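DNA polymerase (Bacillus phage phi29, PDB 2PYL) replicates the viral genome by protein-primed, strand-displacing DNA synthesis with high processivity and fidelity, and carries a 3'-5' exonuclease in its N-terminal region. Local coordinates at residues A56-H61 and I115-Y120; F248-L253 and G481-E486; Y454-S459 and R496-I501. The protein carries 2 engineered substitutions. All blocks are in the same frame, centred on the assembly; numbering follows the deposited sequence.

Contacts 1 and 2 are strand pairings; contact 3 joins a strand to a beta turn. Contact 1, mostly buried, pairs parallel exonuclease strands through backbone bonds and apolar side chains. Contacts 1 and 2 have centres about 41 Å apart. Contacts 2 and 3 share a magnesium ion and the incoming nucleotide, and both reach the palm sheet, which contact 3 ties to a second one. Contact 2, antiparallel at that sheet's edge, is partly buried, with carboxylates on one face and aromatics on the other. Contact 3, buried beside the DNA, relies mainly on side chains: a salt bridge, and a tyrosine hydroxyl accepting a backbone N-H. Val250 N and Asp458 O, 2.7 Å apart, probably hydrogen-bond between the two.

Contact 1: residues A56-H61 and I115-Y120. With EDO (1,2-ethanediol), chain K.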
loop_
_atom_site.group_PDB
_atom_site.type_symbol
_atom_site.label_atom_id
_atom_site.label_comp_id
_atom_site.label_asym_id
_atom_site.label_seq_id
_atom_site.Cartn_x
_atom_site.Cartn_y
_atom_site.Cartn_z
ATOM N N ALA C 56 3.962 23.985 -17.271
ATOM C CA ALA C 56 2.880 23.777 -16.332
ATOM C C ALA C 56 3.076 22.470 -15.594
ATOM O O ALA C 56 4.039 21.739 -15.835
ATOM C CB ALA C 56 1.535 23.774 -17.078
ATOM N N ASP C 57 2.148 22.203 -14.681
ATOM C CA ASP C 57 2.072 20.924 -13.977
ATOM C C ASP C 57 0.966 20.093 -14.598
ATOM O O ASP C 57 -0.176 20.534 -14.684
ATOM C CB ASP C 57 1.806 21.140 -12.479
ATOM C CG ASP C 57 2.981 21.817 -11.759
ATOM O OD1 ASP C 57 4.074 21.922 -12.353
ATOM O OD2 ASP C 57 2.803 22.248 -10.594
ATOM N N LEU C 58 1.326 18.893 -15.038
ATOM C CA LEU C 58 0.419 17.966 -15.690
ATOM C C LEU C 58 0.145 16.752 -14.792
ATOM O O LEU C 58 1.028 16.299 -14.050
ATOM C CB LEU C 58 1.048 17.487 -16.993
ATOM C CG LEU C 58 0.901 18.374 -18.235
ATOM C CD1 LEU C 58 1.048 19.854 -17.942
ATOM C CD2 LEU C 58 1.867 17.923 -19.302
ATOM N N TYR C 59 -1.077 16.225 -14.889
ATOM C CA TYR C 59 -1.495 15.018 -14.166
ATOM C C TYR C 59 -2.130 14.011 -15.120
ATOM O O TYR C 59 -3.044 14.351 -15.885
ATOM C CB TYR C 59 -2.506 15.351 -13.064
ATOM C CG TYR C 59 -1.967 16.217 -11.942
ATOM C CD1 TYR C 59 -1.908 17.599 -12.074
ATOM C CD2 TYR C 59 -1.521 15.652 -10.749
ATOM C CE1 TYR C 59 -1.404 18.413 -11.043
ATOM C CE2 TYR C 59 -1.031 16.447 -9.706
ATOM C CZ TYR C 59 -0.975 17.823 -9.863
ATOM O OH TYR C 59 -0.484 18.612 -8.847
ATOM N N PHE C 60 -1.624 12.783 -15.085
ATOM C CA PHE C 60 -2.269 11.644 -15.727
ATOM C C PHE C 60 -2.717 10.687 -14.654
ATOM O O PHE C 60 -2.015 10.487 -13.650
ATOM C CB PHE C 60 -1.308 10.885 -16.651
ATOM C CG PHE C 60 -1.014 11.581 -17.951
ATOM C CD1 PHE C 60 -0.142 12.655 -17.996
ATOM C CD2 PHE C 60 -1.570 11.122 -19.139
ATOM C CE1 PHE C 60 0.159 13.274 -19.209
ATOM C CE2 PHE C 60 -1.290 11.741 -20.340
ATOM C CZ PHE C 60 -0.430 12.815 -20.381
ATOM N N HIS C 61 -3.858 10.055 -14.885
ATOM C CA HIS C 61 -4.346 9.056 -13.959
ATOM C C HIS C 61 -3.724 7.707 -14.299
ATOM O O HIS C 61 -4.098 7.064 -15.287
ATOM C CB HIS C 61 -5.860 8.980 -13.965
ATOM C CG HIS C 61 -6.425 8.448 -12.695
ATOM N ND1 HIS C 61 -6.220 9.070 -11.484
ATOM C CD2 HIS C 61 -7.188 7.357 -12.442
ATOM C CE1 HIS C 61 -6.840 8.387 -10.539
ATOM N NE2 HIS C 61 -7.422 7.336 -11.092
ATOM N N ILE C 115 13.147 26.348 -17.189
ATOM C CA ILE C 115 12.083 26.231 -18.179
ATOM C C ILE C 115 11.754 24.744 -18.309
ATOM O O ILE C 115 12.505 23.960 -18.897
ATOM C CB ILE C 115 12.483 26.857 -19.543
ATOM C CG1 ILE C 115 12.960 28.302 -19.361
ATOM C CG2 ILE C 115 11.321 26.810 -20.527
ATOM C CD1 ILE C 115 11.994 29.207 -18.606
ATOM N N HIS C 116 10.625 24.351 -17.733
ATOM C CA HIS C 116 10.291 22.940 -17.658
ATOM C C HIS C 116 8.802 22.674 -17.505
ATOM O O HIS C 116 8.041 23.533 -17.049
ATOM C CB HIS C 116 11.069 22.292 -16.507
ATOM C CG HIS C 116 10.657 22.761 -15.145
ATOM N ND1 HIS C 116 10.279 21.890 -14.148
ATOM C CD2 HIS C 116 10.569 24.003 -14.613
ATOM C CE1 HIS C 116 9.980 22.577 -13.060
ATOM N NE2 HIS C 116 10.154 23.860 -13.314
ATOM N N THR C 117 8.392 21.487 -17.934
ATOM C CA THR C 117 7.058 20.990 -17.662
ATOM C C THR C 117 7.197 19.762 -16.791
ATOM O O THR C 117 8.045 18.909 -17.044
ATOM C CB THR C 117 6.259 20.658 -18.958
ATOM O OG1 THR C 117 5.991 21.868 -19.680
ATOM C CG2 THR C 117 4.932 19.995 -18.621
ATOM N N VAL C 118 6.377 19.691 -15.748
ATOM C CA VAL C 118 6.411 18.575 -14.798
ATOM C C VAL C 118 5.107 17.781 -14.888
ATOM O O VAL C 118 4.021 18.349 -14.978
ATOM C CB VAL C 118 6.673 19.057 -13.344
ATOM C CG1 VAL C 118 6.984 17.878 -12.432
ATOM C CG2 VAL C 118 7.830 20.047 -13.317
ATOM N N ILE C 119 5.242 16.457 -14.895
ATOM C CA ILE C 119 4.116 15.543 -15.040
ATOM C C ILE C 119 4.038 14.641 -13.809
ATOM O O ILE C 119 5.016 13.971 -13.455
ATOM C CB ILE C 119 4.225 14.696 -16.338
ATOM C CG1 ILE C 119 4.485 15.613 -17.550
ATOM C CG2 ILE C 119 2.951 13.871 -16.538
ATOM C CD1 ILE C 119 4.690 14.892 -18.870
ATOM N N TYR C 120 2.865 14.637 -13.166
ATOM C CA TYR C 120 2.607 13.859 -11.939
ATOM C C TYR C 120 1.535 12.787 -12.134
ATOM O O TYR C 120 0.873 12.723 -13.176
ATOM C CB TYR C 120 2.172 14.780 -10.804
ATOM C CG TYR C 120 3.171 15.842 -10.421
ATOM C CD1 TYR C 120 2.950 17.169 -10.746
ATOM C CD2 TYR C 120 4.344 15.518 -9.725
ATOM C CE1 TYR C 120 3.860 18.161 -10.401
ATOM C CE2 TYR C 120 5.261 16.502 -9.356
ATOM C CZ TYR C 120 5.007 17.832 -9.710
ATOM O OH TYR C 120 5.885 18.840 -9.360
HETATM C C1 EDO K . 2.969 18.749 -6.480
HETATM O O1 EDO K . 3.371 18.461 -5.135
HETATM C C2 EDO K . 2.021 17.658 -6.962
HETATM O O2 EDO K . 0.676 17.889 -6.508
HETATM O O HOH W 1 5.739 21.365 -10.317
#
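Within the mixed sheet of the exonuclease region, strands 57-60 and 114-121 run parallel, and Leu58 sits at the middle of their pairing. Its N donates to Val118 O at 2.8 Å and its O accepts Tyr120 N at 2.6 Å; Val118 N to Ala56 O and Phe60 N to Tyr120 O extend the ladder at its two ends. Asp57, Val118, Tyr59 and Tyr120 share one face. There the Tyr59 ring sets CE2 3.8 Å from Tyr120 CB, its plane turned 38° from the other ring. The Asp57 carboxylate stands almost perpendicular to the Tyr120 ring, at the edge by CE1, and a water joins Asp57 OD1 to Tyr120 OH, while Arg6 makes a salt bridge to the same OD1. A 1,2-ethanediol, probably from the crystallisation liquor, lies over the Tyr120 ring and hydrogen-bonds Tyr59 OH through O2. Tyr59 takes part in the interaction with the primer terminal protein. On the other face, Ile119 splits its branches: CG1 meets Leu58 CD2 at 3.9 Å, and CG2, anti to the backbone N, reaches Phe60 CD1 at 3.6 Å. Helix 63-76 packs on this face through Leu63 and Ile70, while strands 8-15 and 100-109 flank the pair.

Contact 2: residues F248-L253 and G481-E486. With MG (magnesium ion), chain E; TTP (thymidine-5'-triphosphate), chain F; EDO (1,2-ethanediol), chain H.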
loop_
_atom_site.group_PDB
_atom_site.type_symbol
_atom_site.label_atom_id
_atom_site.label_comp_id
_atom_site.label_asym_id
_atom_site.label_seq_id
_atom_site.Cartn_x
_atom_site.Cartn_y
_atom_site.Cartn_z
ATOM N N PHE C 248 -12.925 -12.225 13.534
ATOM C CA PHE C 248 -12.819 -11.040 14.356
ATOM C C PHE C 248 -11.784 -10.128 13.731
ATOM O O PHE C 248 -10.720 -10.583 13.318
ATOM C CB PHE C 248 -12.419 -11.383 15.786
ATOM C CG PHE C 248 -13.510 -12.055 16.578
ATOM C CD1 PHE C 248 -13.661 -13.437 16.547
ATOM C CD2 PHE C 248 -14.382 -11.310 17.358
ATOM C CE1 PHE C 248 -14.665 -14.059 17.274
ATOM C CE2 PHE C 248 -15.387 -11.934 18.090
ATOM C CZ PHE C 248 -15.524 -13.312 18.041
ATOM N N ASP C 249 -12.099 -8.842 13.678
ATOM C CA ASP C 249 -11.270 -7.855 12.994
ATOM C C ASP C 249 -11.064 -6.650 13.892
ATOM O O ASP C 249 -12.038 -6.029 14.301
ATOM C CB ASP C 249 -11.988 -7.382 11.720
ATOM C CG ASP C 249 -11.059 -7.240 10.544
ATOM O OD1 ASP C 249 -10.464 -8.270 10.188
ATOM O OD2 ASP C 249 -10.933 -6.142 9.951
ATOM N N VAL C 250 -9.812 -6.299 14.175
ATOM C CA VAL C 250 -9.546 -5.115 14.994
ATOM C C VAL C 250 -9.985 -3.826 14.286
ATOM O O VAL C 250 -9.786 -3.662 13.080
ATOM C CB VAL C 250 -8.074 -4.998 15.435
ATOM C CG1 VAL C 250 -7.894 -3.785 16.347
ATOM C CG2 VAL C 250 -7.622 -6.246 16.176
ATOM N N ASN C 251 -10.610 -2.926 15.040
ATOM C CA ASN C 251 -11.018 -1.630 14.511
ATOM C C ASN C 251 -9.775 -0.754 14.423
ATOM O O ASN C 251 -9.288 -0.251 15.440
ATOM C CB ASN C 251 -12.103 -0.984 15.391
ATOM C CG ASN C 251 -13.338 -1.878 15.566
ATOM O OD1 ASN C 251 -13.877 -2.408 14.600
ATOM N ND2 ASN C 251 -13.770 -2.060 16.811
ATOM N N SER C 252 -9.245 -0.630 13.202
ATOM C CA SER C 252 -8.049 0.169 12.882
ATOM C C SER C 252 -6.846 -0.146 13.776
ATOM O O SER C 252 -6.498 0.631 14.652
ATOM C CB SER C 252 -8.379 1.667 12.926
ATOM O OG SER C 252 -9.377 1.984 11.976
ATOM N N LEU C 253 -6.199 -1.276 13.520
ATOM C CA LEU C 253 -5.253 -1.847 14.475
ATOM C C LEU C 253 -4.014 -0.959 14.696
ATOM O O LEU C 253 -3.648 -0.682 15.832
ATOM C CB LEU C 253 -4.841 -3.273 14.063
ATOM C CG LEU C 253 -3.828 -3.972 15.000
ATOM C CD1 LEU C 253 -4.428 -4.257 16.381
ATOM C CD2 LEU C 253 -3.279 -5.228 14.402
ATOM N N GLY C 481 -9.364 -0.063 18.357
ATOM C CA GLY C 481 -8.492 -1.010 19.030
ATOM C C GLY C 481 -9.150 -2.294 19.503
ATOM O O GLY C 481 -8.457 -3.263 19.828
ATOM N N TYR C 482 -10.480 -2.305 19.532
ATOM C CA TYR C 482 -11.249 -3.484 19.918
ATOM C C TYR C 482 -11.409 -4.443 18.760
ATOM O O TYR C 482 -11.177 -4.094 17.605
ATOM C CB TYR C 482 -12.639 -3.086 20.458
ATOM C CG TYR C 482 -12.587 -2.595 21.876
ATOM C CD1 TYR C 482 -13.192 -3.312 22.905
ATOM C CD2 TYR C 482 -11.898 -1.430 22.203
ATOM C CE1 TYR C 482 -13.135 -2.861 24.227
ATOM C CE2 TYR C 482 -11.830 -0.973 23.505
ATOM C CZ TYR C 482 -12.448 -1.690 24.518
ATOM O OH TYR C 482 -12.375 -1.228 25.813
ATOM N N TRP C 483 -11.802 -5.667 19.080
ATOM C CA TRP C 483 -12.124 -6.646 18.065
ATOM C C TRP C 483 -13.605 -6.559 17.691
ATOM O O TRP C 483 -14.479 -6.560 18.550
ATOM C CB TRP C 483 -11.788 -8.051 18.548
ATOM C CG TRP C 483 -10.329 -8.249 18.835
ATOM C CD1 TRP C 483 -9.683 -7.946 19.995
ATOM C CD2 TRP C 483 -9.344 -8.798 17.957
ATOM N NE1 TRP C 483 -8.358 -8.268 19.894
ATOM C CE2 TRP C 483 -8.121 -8.790 18.648
ATOM C CE3 TRP C 483 -9.374 -9.285 16.651
ATOM C CZ2 TRP C 483 -6.942 -9.248 18.082
ATOM C CZ3 TRP C 483 -8.202 -9.759 16.097
ATOM C CH2 TRP C 483 -6.999 -9.729 16.811
ATOM N N ALA C 484 -13.871 -6.468 16.394
ATOM C CA ALA C 484 -15.223 -6.555 15.875
ATOM C C ALA C 484 -15.432 -7.982 15.409
ATOM O O ALA C 484 -14.605 -8.512 14.674
ATOM C CB ALA C 484 -15.403 -5.587 14.702
ATOM N N HIS C 485 -16.516 -8.613 15.849
ATOM C CA HIS C 485 -17.020 -9.806 15.174
ATOM C C HIS C 485 -17.535 -9.339 13.810
ATOM O O HIS C 485 -18.622 -8.759 13.699
ATOM C CB HIS C 485 -18.125 -10.482 15.998
ATOM C CG HIS C 485 -18.746 -11.671 15.332
ATOM N ND1 HIS C 485 -20.014 -12.113 15.636
ATOM C CD2 HIS C 485 -18.276 -12.508 14.376
ATOM C CE1 HIS C 485 -20.296 -13.175 14.904
ATOM N NE2 HIS C 485 -19.261 -13.432 14.127
ATOM N N GLU C 486 -16.736 -9.566 12.773
ATOM C CA GLU C 486 -17.025 -8.987 11.465
ATOM C C GLU C 486 -17.989 -9.846 10.667
ATOM O O GLU C 486 -18.932 -9.327 10.062
ATOM C CB GLU C 486 -15.751 -8.789 10.654
ATOM C CG GLU C 486 -16.035 -8.104 9.314
ATOM C CD GLU C 486 -14.782 -7.771 8.533
ATOM O OE1 GLU C 486 -13.920 -8.676 8.364
ATOM O OE2 GLU C 486 -14.676 -6.601 8.085
HETATM MG MG MG E . -9.164 -5.876 8.530
HETATM P PA TTP F . -7.310 -3.064 7.116
HETATM O O1A TTP F . -8.143 -4.038 7.917
HETATM O O2A TTP F . -7.089 -3.570 5.718
HETATM O O3A TTP F . -7.985 -1.625 7.019
HETATM P PB TTP F . -8.554 -0.789 8.263
HETATM O O1B TTP F . -7.663 0.381 8.558
HETATM O O2B TTP F . -8.923 -1.648 9.468
HETATM O O3B TTP F . -9.902 -0.219 7.590
HETATM P PG TTP F . -11.153 -1.160 7.178
HETATM O O1G TTP F . -11.197 -2.388 8.041
HETATM O O2G TTP F . -11.052 -1.587 5.741
HETATM O O3G TTP F . -12.358 -0.282 7.391
HETATM O "O5'" TTP F . -5.923 -2.762 7.837
HETATM C "C5'" TTP F . -5.347 -3.533 8.864
HETATM C "C4'" TTP F . -3.995 -2.903 9.190
HETATM O "O4'" TTP F . -3.049 -3.111 8.127
HETATM C "C3'" TTP F . -4.069 -1.404 9.379
HETATM O "O3'" TTP F . -4.415 -1.038 10.708
HETATM C "C2'" TTP F . -2.684 -0.958 8.998
HETATM C "C1'" TTP F . -2.238 -1.955 7.943
HETATM N N1 TTP F . -2.467 -1.342 6.636
HETATM C C2 TTP F . -1.557 -0.387 6.157
HETATM O O2 TTP F . -0.552 -0.110 6.836
HETATM N N3 TTP F . -1.756 0.199 4.966
HETATM C C4 TTP F . -2.824 -0.082 4.213
HETATM O O4 TTP F . -3.001 0.490 3.123
HETATM C C5 TTP F . -3.811 -1.066 4.702
HETATM C C5M TTP F . -5.037 -1.431 3.902
HETATM C C6 TTP F . -3.573 -1.650 5.923
HETATM C C1 EDO H . -5.345 -1.301 21.751
HETATM O O1 EDO H . -6.227 -0.196 21.548
HETATM C C2 EDO H . -5.280 -2.060 20.445
HETATM O O2 EDO H . -5.482 -3.465 20.599
HETATM O O HOH W 2 -11.017 -9.345 7.878
HETATM O O HOH W 3 -11.799 -7.181 7.106
HETATM O O HOH W 4 -10.844 -4.848 7.511
#
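Asp249 binds a magnesium ion through OD2 at 2.3 Å, and its carboxylate lies beside that of Glu486, the two planes stacked only 22° apart. Their nearest oxygens, Asp249 OD1 and Glu486 OE1, stay 3.9 Å from each other. One water lies 2.6 Å from Asp249 OD1, another farther off, beside OD2, and both are within hydrogen-bonding distance of Glu486 OE1. The ion is held as well by TTP O1A, a water and Asp458; a second magnesium lies close to the Asp249 side chain. Asp249 N and O both bond to the backbone of Ala484, the N-H meeting Ala484 O at 2.7 Å in the carbonyl plane, whereas Ala484 N approaches Asp249 O from well above its plane. Asn251 N to Tyr482 O and Gly481 N to Asn251 O carry the pairing beyond the strands. This antiparallel ladder belongs to the palm of a family B polymerase, where strand 483-489 lies at the edge of the sheet and strand 245-250 brings a catalytic aspartate to the metal. The side chain of Asn251 turns OD1 to Ala484 CB, 3.5 Å away, and ND2 to the carbonyls of Lys479 and Asp476. On the face opposite Asp249, Val250 CG2, anti to the carbonyl carbon, stands 3.3 Å from the centroid of the Trp483 six-membered ring in a CH-pi contact. Phe248 CB touches this indole at CE3, and Phe248 CE2 lies 3.7 Å from His485 CB. Thr441 and Ala444 of helix 427-447, and Ile460 of the neighbouring strand, touch Trp483.

Contact 3: residues Y454-S459 and R496-I501; sequences YCDTDS and RQKTYI. With MG (magnesium ion), chain E; TTP (thymidine-5'-triphosphate), chain F; nucleotides of chain B; nucleotides of chain A.
The YCDTD motif of the family B palm, which carries two of the catalytic aspartates, meets the 496-501 segment where the primer and template lie. Tyr454, its CG anti to the backbone N (chi1 -176°), carries its ring across to the type II turn formed by Arg496 to Thr499, and Lys498 N donates to Tyr454 OH at 2.7 Å, near the ring plane. The Tyr454 ring also meets Tyr500, CE2 to CE2 at 3.8 Å with planes 53° apart; Tyr500 OH in turn hydrogen-bonds a DNA phosphate. In a salt bridge, Lys498 NZ meets the syn lone pair of Asp456 OD2 at 2.8 Å. A weak second bond runs to OD1. Thr457 OG1 and Thr231 OG1 also bond to OD1, so the carboxylate is probably held in its rotation. Two residues on, Asp458 OD1 binds a magnesium ion at 2.5 Å. The Lys498 chain runs straight until it bends at chi4 (-67°), and NZ donates to O2 of DC10 of chain A at 2.8 Å.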
loop_
_atom_site.group_PDB
_atom_site.type_symbol
_atom_site.label_atom_id
_atom_site.label_comp_id
_atom_site.label_asym_id
_atom_site.label_seq_id
_atom_site.Cartn_x
_atom_site.Cartn_y
_atom_site.Cartn_z
ATOM N N TYR C 454 -6.642 -19.229 11.757
ATOM C CA TYR C 454 -5.932 -18.356 10.834
ATOM C C TYR C 454 -5.849 -16.954 11.394
ATOM O O TYR C 454 -6.770 -16.492 12.076
ATOM C CB TYR C 454 -6.661 -18.333 9.463
ATOM C CG TYR C 454 -5.967 -17.535 8.370
ATOM C CD1 TYR C 454 -4.894 -18.073 7.658
ATOM C CD2 TYR C 454 -6.387 -16.251 8.047
ATOM C CE1 TYR C 454 -4.251 -17.348 6.656
ATOM C CE2 TYR C 454 -5.747 -15.510 7.045
ATOM C CZ TYR C 454 -4.680 -16.063 6.351
ATOM O OH TYR C 454 -4.062 -15.332 5.350
ATOM N N CYS C 455 -4.709 -16.314 11.142
ATOM C CA CYS C 455 -4.488 -14.897 11.431
ATOM C C CYS C 455 -3.855 -14.221 10.226
ATOM O O CYS C 455 -3.001 -14.795 9.576
ATOM C CB CYS C 455 -3.531 -14.717 12.610
ATOM S SG CYS C 455 -4.110 -15.331 14.200
ATOM N N ASP C 456 -4.304 -13.007 9.926
ATOM C CA ASP C 456 -3.549 -12.090 9.092
ATOM C C ASP C 456 -3.624 -10.659 9.653
ATOM O O ASP C 456 -4.569 -9.921 9.382
ATOM C CB ASP C 456 -4.000 -12.136 7.642
ATOM C CG ASP C 456 -3.016 -11.438 6.703
ATOM O OD1 ASP C 456 -2.085 -10.724 7.184
ATOM O OD2 ASP C 456 -3.183 -11.598 5.483
ATOM N N THR C 457 -2.618 -10.313 10.462
ATOM C CA THR C 457 -2.335 -8.939 10.921
ATOM C C THR C 457 -3.273 -8.410 11.999
ATOM O O THR C 457 -2.850 -8.138 13.126
ATOM C CB THR C 457 -2.260 -7.915 9.733
ATOM O OG1 THR C 457 -1.360 -8.395 8.728
ATOM C CG2 THR C 457 -1.771 -6.565 10.210
ATOM N N ASP C 458 -4.533 -8.219 11.642
ATOM C CA ASP C 458 -5.498 -7.526 12.515
ATOM C C ASP C 458 -6.743 -8.373 12.778
ATOM O O ASP C 458 -7.774 -7.864 13.222
ATOM C CB ASP C 458 -5.907 -6.180 11.907
ATOM C CG ASP C 458 -6.777 -6.325 10.679
ATOM O OD1 ASP C 458 -7.582 -5.396 10.422
ATOM O OD2 ASP C 458 -6.684 -7.354 9.970
ATOM N N SER C 459 -6.620 -9.672 12.553
ATOM C CA SER C 459 -7.794 -10.514 12.467
ATOM C C SER C 459 -7.524 -11.932 12.919
ATOM O O SER C 459 -6.435 -12.455 12.726
ATOM C CB SER C 459 -8.310 -10.513 11.031
ATOM O OG SER C 459 -7.315 -10.987 10.154
ATOM N N ARG C 496 -3.445 -21.797 2.277
ATOM C CA ARG C 496 -2.159 -21.270 2.690
ATOM C C ARG C 496 -2.373 -19.819 3.114
ATOM O O ARG C 496 -3.505 -19.334 3.111
ATOM C CB ARG C 496 -1.135 -21.356 1.546
ATOM C CG ARG C 496 -1.491 -20.510 0.354
ATOM C CD ARG C 496 -0.494 -20.588 -0.782
ATOM N NE ARG C 496 -1.014 -19.881 -1.949
ATOM C CZ ARG C 496 -0.572 -20.017 -3.190
ATOM N NH1 ARG C 496 0.432 -20.843 -3.457
ATOM N NH2 ARG C 496 -1.144 -19.319 -4.174
ATOM N N GLN C 497 -1.286 -19.141 3.488
ATOM C CA GLN C 497 -1.307 -17.702 3.803
ATOM C C GLN C 497 -1.923 -16.869 2.673
ATOM O O GLN C 497 -1.637 -17.083 1.488
ATOM C CB GLN C 497 0.109 -17.199 4.110
ATOM C CG GLN C 497 0.678 -17.770 5.422
ATOM C CD GLN C 497 2.195 -17.697 5.507
ATOM O OE1 GLN C 497 2.754 -17.111 6.453
ATOM N NE2 GLN C 497 2.868 -18.286 4.523
ATOM N N LYS C 498 -2.800 -15.944 3.067
ATOM C CA LYS C 498 -3.477 -15.007 2.152
ATOM C C LYS C 498 -4.257 -15.680 1.002
ATOM O O LYS C 498 -4.525 -15.058 -0.032
ATOM C CB LYS C 498 -2.469 -13.971 1.634
ATOM C CG LYS C 498 -1.882 -13.085 2.740
ATOM C CD LYS C 498 -0.926 -12.035 2.162
ATOM C CE LYS C 498 -0.133 -11.301 3.227
ATOM N NZ LYS C 498 -0.985 -10.447 4.087
ATOM N N THR C 499 -4.642 -16.942 1.212
ATOM C CA THR C 499 -5.237 -17.793 0.170
ATOM C C THR C 499 -6.356 -18.678 0.761
ATOM O O THR C 499 -6.115 -19.792 1.260
ATOM C CB THR C 499 -4.173 -18.662 -0.531
ATOM O OG1 THR C 499 -3.062 -17.830 -0.911
ATOM C CG2 THR C 499 -4.760 -19.351 -1.772
ATOM N N TYR C 500 -7.579 -18.149 0.721
ATOM C CA TYR C 500 -8.720 -18.819 1.336
ATOM C C TYR C 500 -10.043 -18.330 0.762
ATOM O O TYR C 500 -10.123 -17.248 0.164
ATOM C CB TYR C 500 -8.704 -18.658 2.871
ATOM C CG TYR C 500 -8.897 -17.242 3.374
ATOM C CD1 TYR C 500 -10.160 -16.770 3.722
ATOM C CD2 TYR C 500 -7.817 -16.364 3.512
ATOM C CE1 TYR C 500 -10.349 -15.462 4.198
ATOM C CE2 TYR C 500 -8.000 -15.046 3.974
ATOM C CZ TYR C 500 -9.267 -14.608 4.315
ATOM O OH TYR C 500 -9.484 -13.322 4.777
ATOM N N ILE C 501 -11.071 -19.151 0.962
ATOM C CA ILE C 501 -12.425 -18.864 0.511
ATOM C C ILE C 501 -13.441 -19.085 1.655
ATOM O O ILE C 501 -13.223 -19.910 2.531
ATOM C CB ILE C 501 -12.793 -19.714 -0.729
ATOM C CG1 ILE C 501 -12.525 -21.200 -0.473
ATOM C CG2 ILE C 501 -12.039 -19.228 -1.944
ATOM C CD1 ILE C 501 -13.171 -22.123 -1.455
HETATM MG MG MG E . -9.164 -5.876 8.530
HETATM P PA TTP F . -7.310 -3.064 7.116
HETATM O O1A TTP F . -8.143 -4.038 7.917
HETATM O O2A TTP F . -7.089 -3.570 5.718
HETATM O O3A TTP F . -7.985 -1.625 7.019
HETATM P PB TTP F . -8.554 -0.789 8.263
HETATM O O1B TTP F . -7.663 0.381 8.558
HETATM O O2B TTP F . -8.923 -1.648 9.468
HETATM O O3B TTP F . -9.902 -0.219 7.590
HETATM P PG TTP F . -11.153 -1.160 7.178
HETATM O O1G TTP F . -11.197 -2.388 8.041
HETATM O O2G TTP F . -11.052 -1.587 5.741
HETATM O O3G TTP F . -12.358 -0.282 7.391
HETATM O "O5'" TTP F . -5.923 -2.762 7.837
HETATM C "C5'" TTP F . -5.347 -3.533 8.864
HETATM C "C4'" TTP F . -3.995 -2.903 9.190
HETATM O "O4'" TTP F . -3.049 -3.111 8.127
HETATM C "C3'" TTP F . -4.069 -1.404 9.379
HETATM O "O3'" TTP F . -4.415 -1.038 10.708
HETATM C "C2'" TTP F . -2.684 -0.958 8.998
HETATM C "C1'" TTP F . -2.238 -1.955 7.943
HETATM N N1 TTP F . -2.467 -1.342 6.636
HETATM C C2 TTP F . -1.557 -0.387 6.157
HETATM O O2 TTP F . -0.552 -0.110 6.836
HETATM N N3 TTP F . -1.756 0.199 4.966
HETATM C C4 TTP F . -2.824 -0.082 4.213
HETATM O O4 TTP F . -3.001 0.490 3.123
HETATM C C5 TTP F . -3.811 -1.066 4.702
HETATM C C5M TTP F . -5.037 -1.431 3.902
HETATM C C6 TTP F . -3.573 -1.650 5.923
ATOM P P DA B 7 4.968 -13.865 5.196
ATOM O OP1 DA B 7 4.525 -14.745 6.293
ATOM O OP2 DA B 7 6.389 -13.847 4.799
ATOM O "O5'" DA B 7 4.164 -14.199 3.870
ATOM C "C5'" DA B 7 2.767 -14.313 3.801
ATOM C "C4'" DA B 7 2.392 -14.493 2.339
ATOM O "O4'" DA B 7 2.510 -13.208 1.686
ATOM C "C3'" DA B 7 3.289 -15.462 1.552
ATOM O "O3'" DA B 7 2.530 -16.575 1.084
ATOM C "C2'" DA B 7 3.867 -14.614 0.431
ATOM C "C1'" DA B 7 2.887 -13.462 0.357
ATOM N N9 DA B 7 3.475 -12.266 -0.225
ATOM C C8 DA B 7 4.657 -11.682 0.140
ATOM N N7 DA B 7 4.967 -10.627 -0.566
ATOM C C5 DA B 7 3.899 -10.492 -1.449
ATOM C C6 DA B 7 3.620 -9.554 -2.469
ATOM N N6 DA B 7 4.422 -8.537 -2.762
ATOM N N1 DA B 7 2.490 -9.721 -3.183
ATOM C C2 DA B 7 1.666 -10.757 -2.901
ATOM N N3 DA B 7 1.813 -11.699 -1.957
ATOM C C4 DA B 7 2.964 -11.507 -1.260
ATOM P P DC A 10 -7.230 -9.950 -2.234
ATOM O OP1 DC A 10 -8.017 -11.143 -2.211
ATOM O OP2 DC A 10 -7.869 -8.666 -2.294
ATOM O "O5'" DC A 10 -6.309 -9.898 -0.974
ATOM C "C5'" DC A 10 -6.008 -11.050 -0.261
ATOM C "C4'" DC A 10 -5.284 -10.738 1.013
ATOM O "O4'" DC A 10 -4.095 -10.008 0.734
ATOM C "C3'" DC A 10 -6.122 -9.917 1.937
ATOM O "O3'" DC A 10 -6.248 -10.619 3.136
ATOM C "C2'" DC A 10 -5.365 -8.611 1.997
ATOM C "C1'" DC A 10 -3.945 -8.984 1.641
ATOM N N1 DC A 10 -3.148 -7.852 1.083
ATOM C C2 DC A 10 -1.940 -7.481 1.672
ATOM O O2 DC A 10 -1.513 -8.098 2.603
ATOM N N3 DC A 10 -1.235 -6.464 1.187
ATOM C C4 DC A 10 -1.706 -5.801 0.174
ATOM N N4 DC A 10 -0.980 -4.800 -0.242
ATOM C C5 DC A 10 -2.950 -6.122 -0.443
ATOM C C6 DC A 10 -3.629 -7.143 0.038
HETATM O O HOH W 4 -10.844 -4.848 7.511
#